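Local atomic coordinates of DELTA1-pyrroline-2-carboxylate reductase (Thermococcus litoralis DSM 5473, PDB entry 6T3E), a protein that catalyses the NAD(P)H-dependent reduction of Delta1-pyrroline-2-carboxylate to L-proline, probably as a step of L-hydroxyproline metabolism. Residues B[72-78]-B[91-97]; B[273-279]-B[318-322]; B[152-158]-B[176-182]. One frame throughout, in Å; residues are numbered along the deposited sequence.

The three contacts follow the bound ligands across the molecule. Contact 1, a hairpin of the mixed sheet, and contact 2, at the end of strand 316-319 of the parallel sheet, both touch proline; their centres lie about 15 Å apart and they meet where M78 CE packs against G322 C at 3.9 Å. Contact 2 also binds the nicotinamide carboxamide of NADH. Contact 3 belongs to the same parallel sheet as contact 2 but lies by the adenosine end of the cofactor, its centre about 23 Å from that of contact 2, with nearest atoms about 10 Å apart. It is about 28 Å, centre to centre, from contact 1, on the opposite side of the chain's centre.

Contact 1. Residues B[72-78]-B[91-97]; sequences NGFILYM and KVVSLYP. With PRO (proline), chain E.
F74, L76 and M78 pair with L95, V93 and K91 through two backbone hydrogen bonds each, in the antiparallel beta hairpin of strands 73-82 and 87-95. Packing is tight around the bound proline and on the reverse face. M78 and K91 run side by side, with M78 SD 3.9 Å from K91 CE, and the lysine chain bends at chi3 (87°), which brings NZ to proline OXT at 2.7 Å; D327 and T131 also hold this ammonium. V93 points CG2 at proline CB, 3.5 Å away, and its CG1 meets L76 CB. On the reverse face V92 CG1 lies 3.6 Å from I75 CD1 and equally near Y77 CE1, and the second subunit covers this side. Looser are the partly exposed side chains of N72 and F74: F74 CD1 stays 4.3 Å from L95 CD2, while its ring meets W247 edge-to-face. Y96 closes that end from the reverse face, its OH bonded to P116 O of the second subunit. A leucine in place of Y96 would probably leave that carbonyl without its donor and strip G73 of its aromatic cover. G73 CA makes a CH-pi contact there, 3.6 Å from the ring centroid and 4° off the ring normal.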
loop_
_atom_site.group_PDB
_atom_site.type_symbol
_atom_site.label_atom_id
_atom_site.label_comp_id
_atom_site.label_asym_id
_atom_site.label_seq_id
_atom_site.Cartn_x
_atom_site.Cartn_y
_atom_site.Cartn_z
ATOM N N ASN B 72 17.685 -9.618 1.160
ATOM C CA ASN B 72 18.188 -8.937 -0.028
ATOM C C ASN B 72 17.061 -8.626 -1.021
ATOM O O ASN B 72 17.088 -9.015 -2.193
ATOM C CB ASN B 72 19.293 -9.777 -0.671
ATOM C CG ASN B 72 19.949 -9.074 -1.812
ATOM O OD1 ASN B 72 20.068 -7.850 -1.796
ATOM N ND2 ASN B 72 20.400 -9.835 -2.811
ATOM N N GLY B 73 16.076 -7.865 -0.541
ATOM C CA GLY B 73 14.937 -7.548 -1.375
ATOM C C GLY B 73 14.249 -6.253 -0.999
ATOM O O GLY B 73 14.558 -5.606 0.007
ATOM N N PHE B 74 13.333 -5.855 -1.875
ATOM C CA PHE B 74 12.471 -4.708 -1.654
ATOM C C PHE B 74 11.033 -5.097 -1.956
ATOM O O PHE B 74 10.778 -5.953 -2.808
ATOM C CB PHE B 74 12.873 -3.517 -2.542
ATOM C CG PHE B 74 14.298 -3.118 -2.415
ATOM C CD1 PHE B 74 15.274 -3.751 -3.160
ATOM C CD2 PHE B 74 14.669 -2.098 -1.557
ATOM C CE1 PHE B 74 16.610 -3.376 -3.046
ATOM C CE2 PHE B 74 15.989 -1.712 -1.440
ATOM C CZ PHE B 74 16.963 -2.347 -2.190
ATOM N N ILE B 75 10.090 -4.462 -1.263
ATOM C CA ILE B 75 8.676 -4.573 -1.602
ATOM C C ILE B 75 8.095 -3.168 -1.701
ATOM O O ILE B 75 8.338 -2.321 -0.829
ATOM C CB ILE B 75 7.892 -5.445 -0.604
ATOM C CG1 ILE B 75 6.421 -5.496 -1.011
ATOM C CG2 ILE B 75 8.056 -4.969 0.811
ATOM C CD1 ILE B 75 5.757 -6.799 -0.675
ATOM N N LEU B 76 7.366 -2.908 -2.788
ATOM C CA LEU B 76 6.904 -1.568 -3.125
ATOM C C LEU B 76 5.376 -1.534 -3.160
ATOM O O LEU B 76 4.743 -2.349 -3.839
ATOM C CB LEU B 76 7.518 -1.131 -4.464
ATOM C CG LEU B 76 9.033 -0.831 -4.494
ATOM C CD1 LEU B 76 9.933 -2.092 -4.655
ATOM C CD2 LEU B 76 9.384 0.202 -5.557
ATOM N N TYR B 77 4.789 -0.554 -2.477
ATOM C CA TYR B 77 3.337 -0.394 -2.395
ATOM C C TYR B 77 2.966 0.908 -3.097
ATOM O O TYR B 77 3.311 1.997 -2.620
ATOM C CB TYR B 77 2.878 -0.421 -0.935
ATOM C CG TYR B 77 3.414 -1.632 -0.202
ATOM C CD1 TYR B 77 2.718 -2.838 -0.208
ATOM C CD2 TYR B 77 4.635 -1.587 0.451
ATOM C CE1 TYR B 77 3.220 -3.960 0.438
ATOM C CE2 TYR B 77 5.148 -2.705 1.099
ATOM C CZ TYR B 77 4.434 -3.880 1.094
ATOM O OH TYR B 77 4.944 -4.978 1.739
ATOM N N MET B 78 2.257 0.779 -4.233
ATOM C CA MET B 78 2.024 1.860 -5.190
ATOM C C MET B 78 0.527 2.045 -5.413
ATOM O O MET B 78 -0.035 1.530 -6.392
ATOM C CB MET B 78 2.729 1.585 -6.524
ATOM C CG MET B 78 4.212 1.228 -6.403
ATOM S SD MET B 78 5.006 0.698 -7.939
ATOM C CE MET B 78 4.823 2.140 -8.985
ATOM N N LYS B 91 -0.746 -1.578 -6.475
ATOM C CA LYS B 91 0.120 -2.669 -6.900
ATOM C C LYS B 91 1.115 -2.968 -5.791
ATOM O O LYS B 91 1.680 -2.044 -5.196
ATOM C CB LYS B 91 0.859 -2.323 -8.197
ATOM C CG LYS B 91 1.770 -3.434 -8.740
ATOM C CD LYS B 91 2.330 -3.076 -10.124
ATOM C CE LYS B 91 3.623 -2.260 -10.016
ATOM N NZ LYS B 91 4.345 -2.110 -11.323
ATOM N N VAL B 92 1.290 -4.249 -5.485
ATOM C CA VAL B 92 2.297 -4.717 -4.541
ATOM C C VAL B 92 3.346 -5.437 -5.370
ATOM O O VAL B 92 3.087 -6.530 -5.879
ATOM C CB VAL B 92 1.708 -5.636 -3.470
ATOM C CG1 VAL B 92 2.785 -5.994 -2.474
ATOM C CG2 VAL B 92 0.516 -4.965 -2.781
ATOM N N VAL B 93 4.491 -4.792 -5.585
ATOM C CA VAL B 93 5.557 -5.329 -6.419
ATOM C C VAL B 93 6.840 -5.434 -5.602
ATOM O O VAL B 93 7.163 -4.549 -4.799
ATOM C CB VAL B 93 5.785 -4.467 -7.677
ATOM C CG1 VAL B 93 6.130 -3.047 -7.293
ATOM C CG2 VAL B 93 6.900 -5.054 -8.513
ATOM N N SER B 94 7.603 -6.492 -5.859
ATOM C CA SER B 94 8.812 -6.785 -5.110
ATOM C C SER B 94 9.979 -6.966 -6.065
ATOM O O SER B 94 9.810 -7.388 -7.215
ATOM C CB SER B 94 8.653 -8.036 -4.248
ATOM O OG SER B 94 8.371 -9.157 -5.062
ATOM N N LEU B 95 11.164 -6.608 -5.574
ATOM C CA LEU B 95 12.417 -6.713 -6.318
ATOM C C LEU B 95 13.410 -7.524 -5.495
ATOM O O LEU B 95 13.872 -7.059 -4.450
ATOM C CB LEU B 95 12.972 -5.326 -6.617
ATOM C CG LEU B 95 14.373 -5.305 -7.208
ATOM C CD1 LEU B 95 14.364 -6.110 -8.479
ATOM C CD2 LEU B 95 14.836 -3.880 -7.481
ATOM N N TYR B 96 13.730 -8.736 -5.946
ATOM C CA TYR B 96 14.767 -9.559 -5.309
ATOM C C TYR B 96 15.798 -9.924 -6.365
ATOM O O TYR B 96 15.621 -10.921 -7.083
ATOM C CB TYR B 96 14.174 -10.817 -4.672
ATOM C CG TYR B 96 13.465 -10.554 -3.348
ATOM C CD1 TYR B 96 12.399 -9.646 -3.265
ATOM C CD2 TYR B 96 13.844 -11.225 -2.192
ATOM C CE1 TYR B 96 11.752 -9.403 -2.071
ATOM C CE2 TYR B 96 13.202 -10.990 -0.985
ATOM C CZ TYR B 96 12.157 -10.071 -0.929
ATOM O OH TYR B 96 11.508 -9.843 0.274
ATOM N N PRO B 97 16.913 -9.188 -6.453
ATOM C CA PRO B 97 17.854 -9.382 -7.575
ATOM C C PRO B 97 18.463 -10.773 -7.667
ATOM O O PRO B 97 18.939 -11.149 -8.747
ATOM C CB PRO B 97 18.937 -8.330 -7.304
ATOM C CG PRO B 97 18.299 -7.339 -6.394
ATOM C CD PRO B 97 17.348 -8.114 -5.545
HETATM N N PRO E . 10.284 -0.664 -9.607
HETATM C CA PRO E . 9.340 -1.463 -10.394
HETATM C C PRO E . 7.921 -0.904 -10.443
HETATM O O PRO E . 7.665 0.284 -10.195
HETATM C CB PRO E . 9.356 -2.809 -9.672
HETATM C CG PRO E . 10.757 -2.928 -9.153
HETATM C CD PRO E . 11.253 -1.515 -8.888
HETATM O OXT PRO E . 6.984 -1.647 -10.737
#

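Contact 2. Residues B[273-279]-B[318-322]; sequences VLNESGD and FKSVG. With NAI (1,4-dihydronicotinamide adenine dinucleotide), chain F; PRO (proline), chain E.
K319 crosses D279 at about a right angle and closes a buried salt bridge, NZ to OD2 at 2.9 Å. The ammonium meets the carboxylate from above its plane, 52° out of it, and also donates to S244 OG, with a weak bond to G246 O. Bends at chi2 and chi3 carry the lysine chain past S277 OG to D279. The other carboxylate oxygen, D279 OD1, accepts the backbone N-H groups of E254 and L255, so both oxygens have donors, which would be expected to stabilise the buried negative charge.

V321 makes the apolar contact, its CG2 4.0 Å from V273 CG2, while CG1 rests 3.7 Å from S277 CB. V321 CG2 also lies against a carboxylate oxygen, E276 OE1, at 3.6 Å. The backbone of V321 is satisfied at both ends, N-H by D268 OD2 and carbonyl O by R63 NH2. That arginine also forms a salt bridge through NE with E276 OE2, and through NH1 it binds the proline ligand; E276 is thus a second-shell residue that probably steadies R63 in the pocket.

Where helix 270-276 ends, V273 O takes two donors, S277 N at 2.8 Å and E276 N. E276 O is claimed by W247 NE1, and S277 then serves as N-cap residue of helix 278-286.

On the ligand side, S320 OG donates to O7N of the NADH carboxamide at 3.2 Å. G322 CA approaches the carboxamide nitrogen N7N to 3.4 Å, and a side chain at this position would run into proline O. Such a turn leaving a strand of the parallel sheet, with cofactor and product against its backbone, is the nicotinamide end of a Rossmann-type dinucleotide site.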
loop_
_atom_site.group_PDB
_atom_site.type_symbol
_atom_site.label_atom_id
_atom_site.label_comp_id
_atom_site.label_asym_id
_atom_site.label_seq_id
_atom_site.Cartn_x
_atom_site.Cartn_y
_atom_site.Cartn_z
ATOM N N VAL B 273 11.712 10.067 -8.917
ATOM C CA VAL B 273 13.107 9.883 -9.310
ATOM C C VAL B 273 14.037 10.480 -8.259
ATOM O O VAL B 273 14.968 9.819 -7.786
ATOM C CB VAL B 273 13.368 10.492 -10.701
ATOM C CG1 VAL B 273 14.811 10.915 -10.817
ATOM C CG2 VAL B 273 13.025 9.505 -11.816
ATOM N N LEU B 274 13.749 11.711 -7.821
ATOM C CA LEU B 274 14.605 12.405 -6.861
ATOM C C LEU B 274 14.652 11.724 -5.500
ATOM O O LEU B 274 15.586 11.972 -4.730
ATOM C CB LEU B 274 14.128 13.844 -6.670
ATOM C CG LEU B 274 14.389 14.827 -7.808
ATOM C CD1 LEU B 274 13.504 16.057 -7.653
ATOM C CD2 LEU B 274 15.825 15.216 -7.846
ATOM N N ASN B 275 13.653 10.914 -5.166
ATOM C CA ASN B 275 13.628 10.191 -3.903
ATOM C C ASN B 275 14.129 8.755 -4.010
ATOM O O ASN B 275 14.405 8.140 -2.973
ATOM C CB ASN B 275 12.208 10.170 -3.328
ATOM C CG ASN B 275 11.850 11.452 -2.598
ATOM O OD1 ASN B 275 12.111 11.601 -1.400
ATOM N ND2 ASN B 275 11.241 12.386 -3.320
ATOM N N GLU B 276 14.177 8.176 -5.213
ATOM C CA GLU B 276 14.406 6.737 -5.313
ATOM C C GLU B 276 15.568 6.356 -6.221
ATOM O O GLU B 276 16.170 5.298 -6.027
ATOM C CB GLU B 276 13.138 6.026 -5.809
ATOM C CG GLU B 276 11.871 6.283 -4.991
ATOM C CD GLU B 276 10.596 5.870 -5.739
ATOM O OE1 GLU B 276 10.656 5.725 -6.983
ATOM O OE2 GLU B 276 9.534 5.690 -5.090
ATOM N N SER B 277 15.910 7.196 -7.200
ATOM C CA SER B 277 16.823 6.800 -8.269
ATOM C C SER B 277 18.247 7.244 -7.965
ATOM O O SER B 277 18.561 8.437 -8.040
ATOM C CB SER B 277 16.383 7.370 -9.612
ATOM O OG SER B 277 17.302 6.960 -10.611
ATOM N N GLY B 278 19.124 6.278 -7.687
ATOM C CA GLY B 278 20.527 6.600 -7.538
ATOM C C GLY B 278 21.162 7.120 -8.805
ATOM O O GLY B 278 22.143 7.872 -8.731
ATOM N N ASP B 279 20.598 6.766 -9.967
ATOM C CA ASP B 279 21.090 7.290 -11.241
ATOM C C ASP B 279 21.079 8.815 -11.264
ATOM O O ASP B 279 21.857 9.433 -11.999
ATOM C CB ASP B 279 20.254 6.733 -12.396
ATOM C CG ASP B 279 20.732 5.357 -12.866
ATOM O OD1 ASP B 279 21.900 5.269 -13.315
ATOM O OD2 ASP B 279 19.943 4.372 -12.793
ATOM N N PHE B 318 15.568 9.472 -20.899
ATOM C CA PHE B 318 14.340 9.297 -20.130
ATOM C C PHE B 318 14.641 8.350 -18.976
ATOM O O PHE B 318 14.941 7.170 -19.193
ATOM C CB PHE B 318 13.208 8.754 -21.002
ATOM C CG PHE B 318 11.982 8.342 -20.222
ATOM C CD1 PHE B 318 11.351 9.242 -19.379
ATOM C CD2 PHE B 318 11.461 7.059 -20.340
ATOM C CE1 PHE B 318 10.228 8.870 -18.661
ATOM C CE2 PHE B 318 10.342 6.679 -19.631
ATOM C CZ PHE B 318 9.722 7.586 -18.786
ATOM N N LYS B 319 14.559 8.867 -17.754
ATOM C CA LYS B 319 14.821 8.086 -16.557
ATOM C C LYS B 319 13.497 7.670 -15.942
ATOM O O LYS B 319 12.679 8.525 -15.592
ATOM C CB LYS B 319 15.640 8.883 -15.545
ATOM C CG LYS B 319 16.013 8.048 -14.342
ATOM C CD LYS B 319 16.880 6.878 -14.763
ATOM C CE LYS B 319 16.423 5.574 -14.150
ATOM N NZ LYS B 319 17.491 4.535 -14.335
ATOM N N SER B 320 13.287 6.367 -15.806
ATOM C CA SER B 320 12.024 5.836 -15.323
ATOM C C SER B 320 12.266 4.937 -14.125
ATOM O O SER B 320 13.142 4.072 -14.168
ATOM C CB SER B 320 11.288 5.069 -16.414
ATOM O OG SER B 320 10.383 4.173 -15.815
ATOM N N VAL B 321 11.508 5.171 -13.057
ATOM C CA VAL B 321 11.507 4.311 -11.878
ATOM C C VAL B 321 10.160 3.658 -11.626
ATOM O O VAL B 321 10.076 2.775 -10.759
ATOM C CB VAL B 321 11.949 5.081 -10.619
ATOM C CG1 VAL B 321 13.452 5.411 -10.704
ATOM C CG2 VAL B 321 11.111 6.323 -10.455
ATOM N N GLY B 322 9.100 4.108 -12.285
ATOM C CA GLY B 322 7.764 3.559 -12.125
ATOM C C GLY B 322 6.858 4.525 -11.383
ATOM O O GLY B 322 7.253 5.146 -10.387
HETATM P PA NAI F . 15.804 -9.315 -14.614
HETATM O O1A NAI F . 16.611 -9.909 -13.489
HETATM O O2A NAI F . 14.828 -10.345 -15.148
HETATM O O5B NAI F . 16.748 -8.703 -15.815
HETATM C C5B NAI F . 17.860 -7.942 -15.357
HETATM C C4B NAI F . 19.046 -8.088 -16.408
HETATM O O4B NAI F . 20.001 -7.266 -16.125
HETATM C C3B NAI F . 19.652 -9.506 -16.295
HETATM O O3B NAI F . 19.556 -10.118 -17.500
HETATM C C2B NAI F . 21.112 -9.249 -15.867
HETATM O O2B NAI F . 22.025 -10.334 -16.393
HETATM C C1B NAI F . 21.367 -8.091 -16.407
HETATM N N9A NAI F . 22.481 -7.426 -15.786
HETATM C C8A NAI F . 22.588 -7.261 -14.465
HETATM N N7A NAI F . 23.726 -6.616 -14.233
HETATM C C5A NAI F . 24.324 -6.379 -15.413
HETATM C C6A NAI F . 25.507 -5.748 -15.711
HETATM N N6A NAI F . 26.524 -5.129 -14.882
HETATM N N1A NAI F . 25.902 -5.632 -16.978
HETATM C C2A NAI F . 25.117 -6.129 -17.965
HETATM N N3A NAI F . 23.947 -6.749 -17.669
HETATM C C4A NAI F . 23.561 -6.873 -16.374
HETATM O O3 NAI F . 14.990 -8.024 -13.951
HETATM P PN NAI F . 14.007 -7.009 -14.834
HETATM O O1N NAI F . 12.595 -7.435 -14.485
HETATM O O2N NAI F . 14.305 -7.099 -16.305
HETATM O O5D NAI F . 14.260 -5.479 -14.350
HETATM C C5D NAI F . 15.290 -4.785 -14.952
HETATM C C4D NAI F . 15.495 -3.455 -14.180
HETATM O O4D NAI F . 14.467 -2.643 -14.327
HETATM C C3D NAI F . 15.594 -3.737 -12.673
HETATM O O3D NAI F . 16.576 -2.932 -12.131
HETATM C C2D NAI F . 14.235 -3.305 -12.104
HETATM O O2D NAI F . 14.410 -2.970 -10.623
HETATM C C1D NAI F . 13.937 -2.271 -12.848
HETATM N N1N NAI F . 12.479 -2.074 -12.908
HETATM C C2N NAI F . 11.903 -0.744 -12.855
HETATM C C3N NAI F . 10.463 -0.504 -13.390
HETATM C C7N NAI F . 10.176 0.926 -13.923
HETATM O O7N NAI F . 11.068 1.691 -13.945
HETATM N N7N NAI F . 8.821 1.300 -14.386
HETATM C C4N NAI F . 9.654 -1.652 -13.957
HETATM C C5N NAI F . 10.127 -3.031 -13.477
HETATM C C6N NAI F . 11.586 -3.211 -13.022
HETATM N N PRO E . 10.284 -0.664 -9.607
HETATM C CA PRO E . 9.340 -1.463 -10.394
HETATM C C PRO E . 7.921 -0.904 -10.443
HETATM O O PRO E . 7.665 0.284 -10.195
HETATM C CB PRO E . 9.356 -2.809 -9.672
HETATM C CG PRO E . 10.757 -2.928 -9.153
HETATM C CD PRO E . 11.253 -1.515 -8.888
HETATM O OXT PRO E . 6.984 -1.647 -10.737
#

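Contact 3. Residues B[152-158]-B[176-182]; sequences KIAGIIG and IEKALVY. With NAI (1,4-dihydronicotinamide adenine dinucleotide), chain F.
K152 O opens the hydrogen bonding between these segments by accepting two amides, E177 N at 2.6 Å in its carbonyl plane and on a lone pair, and K178 N from a tilted position. From there the bonds alternate in parallel fashion: A154 N to K178 O, L180 N to A154 O, I156 N to L180 O, Y182 N to I156 O, and finally G158 N to Y182 O at 2.9 Å. CA-H...O contacts run between them, such as A179 CA to A154 O at 3.1 Å.

Strands 153-157 and 178-182, their axes 16° apart, are joined by helix 161-173 in a beta-alpha-beta crossover, the opening unit of a Rossmann fold. G158 is consistent with the first glycine of the GxGxxA pattern.

Apolar contacts divide between two faces. A154, I156, A179 and V181 share one, where I156 CB stands 4.3 Å from V181 CG2; helix 161-173 packs on A154 and I156, and helix 186-200 on I156 and V181. The other face carries I153 and L180, and I157, whose CG2 comes to the edge of the Y182 ring.

At the exposed end the K152 chain crosses E177 without a salt bridge. K152 CD touches E177 OE1 at 3.4 Å, but the ammonium leads away, leaving K152 NZ 5.1 Å from that oxygen.

Cofactor contacts occupy the other end: Y182 CE2 lies 3.8 Å from adenine C2A of NADH, and G158 CA is equally near the ribose oxygen O4B.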
loop_
_atom_site.group_PDB
_atom_site.type_symbol
_atom_site.label_atom_id
_atom_site.label_comp_id
_atom_site.label_asym_id
_atom_site.label_seq_id
_atom_site.Cartn_x
_atom_site.Cartn_y
_atom_site.Cartn_z
ATOM N N LYS B 152 16.951 3.766 -36.343
ATOM C CA LYS B 152 16.764 2.404 -36.839
ATOM C C LYS B 152 17.508 1.346 -36.033
ATOM O O LYS B 152 17.075 0.189 -36.029
ATOM C CB LYS B 152 17.118 2.277 -38.336
ATOM C CG LYS B 152 18.274 3.127 -38.869
ATOM C CD LYS B 152 18.931 2.412 -40.067
ATOM C CE LYS B 152 20.180 3.116 -40.644
ATOM N NZ LYS B 152 19.897 4.301 -41.489
ATOM N N ILE B 153 18.590 1.689 -35.350
ATOM C CA ILE B 153 19.388 0.741 -34.577
ATOM C C ILE B 153 19.147 1.022 -33.096
ATOM O O ILE B 153 19.266 2.169 -32.644
ATOM C CB ILE B 153 20.894 0.842 -34.915
ATOM C CG1 ILE B 153 21.139 0.832 -36.435
ATOM C CG2 ILE B 153 21.648 -0.300 -34.290
ATOM C CD1 ILE B 153 21.595 2.165 -37.032
ATOM N N ALA B 154 18.772 -0.019 -32.351
ATOM C CA ALA B 154 18.515 0.083 -30.923
ATOM C C ALA B 154 19.472 -0.824 -30.167
ATOM O O ALA B 154 19.603 -2.007 -30.499
ATOM C CB ALA B 154 17.074 -0.294 -30.589
ATOM N N GLY B 155 20.094 -0.289 -29.122
ATOM C CA GLY B 155 21.004 -1.049 -28.276
ATOM C C GLY B 155 20.343 -1.359 -26.944
ATOM O O GLY B 155 19.674 -0.502 -26.356
ATOM N N ILE B 156 20.553 -2.585 -26.469
ATOM C CA ILE B 156 19.932 -3.065 -25.243
ATOM C C ILE B 156 21.020 -3.572 -24.311
ATOM O O ILE B 156 21.820 -4.434 -24.690
ATOM C CB ILE B 156 18.893 -4.166 -25.523
ATOM C CG1 ILE B 156 18.018 -3.756 -26.707
ATOM C CG2 ILE B 156 18.051 -4.411 -24.303
ATOM C CD1 ILE B 156 17.011 -4.789 -27.129
ATOM N N ILE B 157 21.047 -3.032 -23.100
ATOM C CA ILE B 157 21.974 -3.444 -22.060
ATOM C C ILE B 157 21.145 -4.024 -20.926
ATOM O O ILE B 157 20.339 -3.310 -20.311
ATOM C CB ILE B 157 22.840 -2.271 -21.576
ATOM C CG1 ILE B 157 23.853 -1.896 -22.652
ATOM C CG2 ILE B 157 23.561 -2.617 -20.277
ATOM C CD1 ILE B 157 24.360 -0.506 -22.509
ATOM N N GLY B 158 21.345 -5.317 -20.650
ATOM C CA GLY B 158 20.527 -6.084 -19.724
ATOM C C GLY B 158 19.354 -6.751 -20.419
ATOM O O GLY B 158 18.316 -6.117 -20.626
ATOM N N ILE B 176 12.358 0.689 -36.226
ATOM C CA ILE B 176 13.595 0.024 -35.839
ATOM C C ILE B 176 13.907 -1.089 -36.831
ATOM O O ILE B 176 13.023 -1.855 -37.233
ATOM C CB ILE B 176 13.468 -0.509 -34.401
ATOM C CG1 ILE B 176 12.995 0.607 -33.473
ATOM C CG2 ILE B 176 14.794 -1.045 -33.892
ATOM C CD1 ILE B 176 14.039 1.668 -33.214
ATOM N N GLU B 177 15.168 -1.188 -37.232
ATOM C CA GLU B 177 15.598 -2.205 -38.183
ATOM C C GLU B 177 16.469 -3.288 -37.566
ATOM O O GLU B 177 16.328 -4.461 -37.924
ATOM C CB GLU B 177 16.372 -1.550 -39.333
ATOM C CG GLU B 177 15.556 -1.278 -40.570
ATOM C CD GLU B 177 16.165 -0.187 -41.421
ATOM O OE1 GLU B 177 17.405 -0.191 -41.578
ATOM O OE2 GLU B 177 15.408 0.668 -41.933
ATOM N N LYS B 178 17.347 -2.933 -36.629
ATOM C CA LYS B 178 18.301 -3.881 -36.077
ATOM C C LYS B 178 18.572 -3.529 -34.620
ATOM O O LYS B 178 18.605 -2.352 -34.247
ATOM C CB LYS B 178 19.590 -3.875 -36.918
ATOM C CG LYS B 178 20.813 -4.509 -36.306
ATOM C CD LYS B 178 22.063 -3.812 -36.827
ATOM C CE LYS B 178 23.322 -4.436 -36.255
ATOM N NZ LYS B 178 24.587 -3.860 -36.809
ATOM N N ALA B 179 18.785 -4.563 -33.804
ATOM C CA ALA B 179 19.005 -4.388 -32.376
ATOM C C ALA B 179 20.270 -5.116 -31.936
ATOM O O ALA B 179 20.612 -6.176 -32.466
ATOM C CB ALA B 179 17.792 -4.869 -31.557
ATOM N N LEU B 180 20.967 -4.520 -30.964
ATOM C CA LEU B 180 22.176 -5.075 -30.358
ATOM C C LEU B 180 21.960 -5.249 -28.862
ATOM O O LEU B 180 21.516 -4.319 -28.179
ATOM C CB LEU B 180 23.386 -4.164 -30.590
ATOM C CG LEU B 180 23.640 -3.745 -32.037
ATOM C CD1 LEU B 180 24.738 -2.696 -32.121
ATOM C CD2 LEU B 180 23.968 -4.978 -32.873
ATOM N N VAL B 181 22.276 -6.432 -28.352
ATOM C CA VAL B 181 21.964 -6.774 -26.973
ATOM C C VAL B 181 23.244 -7.234 -26.281
ATOM O O VAL B 181 23.999 -8.050 -26.827
ATOM C CB VAL B 181 20.831 -7.821 -26.901
ATOM C CG1 VAL B 181 21.167 -9.068 -27.699
ATOM C CG2 VAL B 181 20.466 -8.143 -25.458
ATOM N N TYR B 182 23.516 -6.659 -25.108
ATOM C CA TYR B 182 24.643 -7.056 -24.282
ATOM C C TYR B 182 24.148 -7.386 -22.886
ATOM O O TYR B 182 23.341 -6.646 -22.318
ATOM C CB TYR B 182 25.693 -5.949 -24.215
ATOM C CG TYR B 182 26.651 -6.137 -23.068
ATOM C CD1 TYR B 182 27.622 -7.134 -23.104
ATOM C CD2 TYR B 182 26.573 -5.336 -21.936
ATOM C CE1 TYR B 182 28.493 -7.313 -22.048
ATOM C CE2 TYR B 182 27.443 -5.507 -20.880
ATOM C CZ TYR B 182 28.396 -6.494 -20.939
ATOM O OH TYR B 182 29.243 -6.661 -19.877
HETATM P PA NAI F . 15.804 -9.315 -14.614
HETATM O O1A NAI F . 16.611 -9.909 -13.489
HETATM O O2A NAI F . 14.828 -10.345 -15.148
HETATM O O5B NAI F . 16.748 -8.703 -15.815
HETATM C C5B NAI F . 17.860 -7.942 -15.357
HETATM C C4B NAI F . 19.046 -8.088 -16.408
HETATM O O4B NAI F . 20.001 -7.266 -16.125
HETATM C C3B NAI F . 19.652 -9.506 -16.295
HETATM O O3B NAI F . 19.556 -10.118 -17.500
HETATM C C2B NAI F . 21.112 -9.249 -15.867
HETATM O O2B NAI F . 22.025 -10.334 -16.393
HETATM C C1B NAI F . 21.367 -8.091 -16.407
HETATM N N9A NAI F . 22.481 -7.426 -15.786
HETATM C C8A NAI F . 22.588 -7.261 -14.465
HETATM N N7A NAI F . 23.726 -6.616 -14.233
HETATM C C5A NAI F . 24.324 -6.379 -15.413
HETATM C C6A NAI F . 25.507 -5.748 -15.711
HETATM N N6A NAI F . 26.524 -5.129 -14.882
HETATM N N1A NAI F . 25.902 -5.632 -16.978
HETATM C C2A NAI F . 25.117 -6.129 -17.965
HETATM N N3A NAI F . 23.947 -6.749 -17.669
HETATM C C4A NAI F . 23.561 -6.873 -16.374
HETATM O O3 NAI F . 14.990 -8.024 -13.951
HETATM P PN NAI F . 14.007 -7.009 -14.834
HETATM O O1N NAI F . 12.595 -7.435 -14.485
HETATM O O2N NAI F . 14.305 -7.099 -16.305
HETATM O O5D NAI F . 14.260 -5.479 -14.350
HETATM C C5D NAI F . 15.290 -4.785 -14.952
HETATM C C4D NAI F . 15.495 -3.455 -14.180
HETATM O O4D NAI F . 14.467 -2.643 -14.327
HETATM C C3D NAI F . 15.594 -3.737 -12.673
HETATM O O3D NAI F . 16.576 -2.932 -12.131
HETATM C C2D NAI F . 14.235 -3.305 -12.104
HETATM O O2D NAI F . 14.410 -2.970 -10.623
HETATM C C1D NAI F . 13.937 -2.271 -12.848
HETATM N N1N NAI F . 12.479 -2.074 -12.908
HETATM C C2N NAI F . 11.903 -0.744 -12.855
HETATM C C3N NAI F . 10.463 -0.504 -13.390
HETATM C C7N NAI F . 10.176 0.926 -13.923
HETATM O O7N NAI F . 11.068 1.691 -13.945
HETATM N N7N NAI F . 8.821 1.300 -14.386
HETATM C C4N NAI F . 9.654 -1.652 -13.957
HETATM C C5N NAI F . 10.127 -3.031 -13.477
HETATM C C6N NAI F . 11.586 -3.211 -13.022
#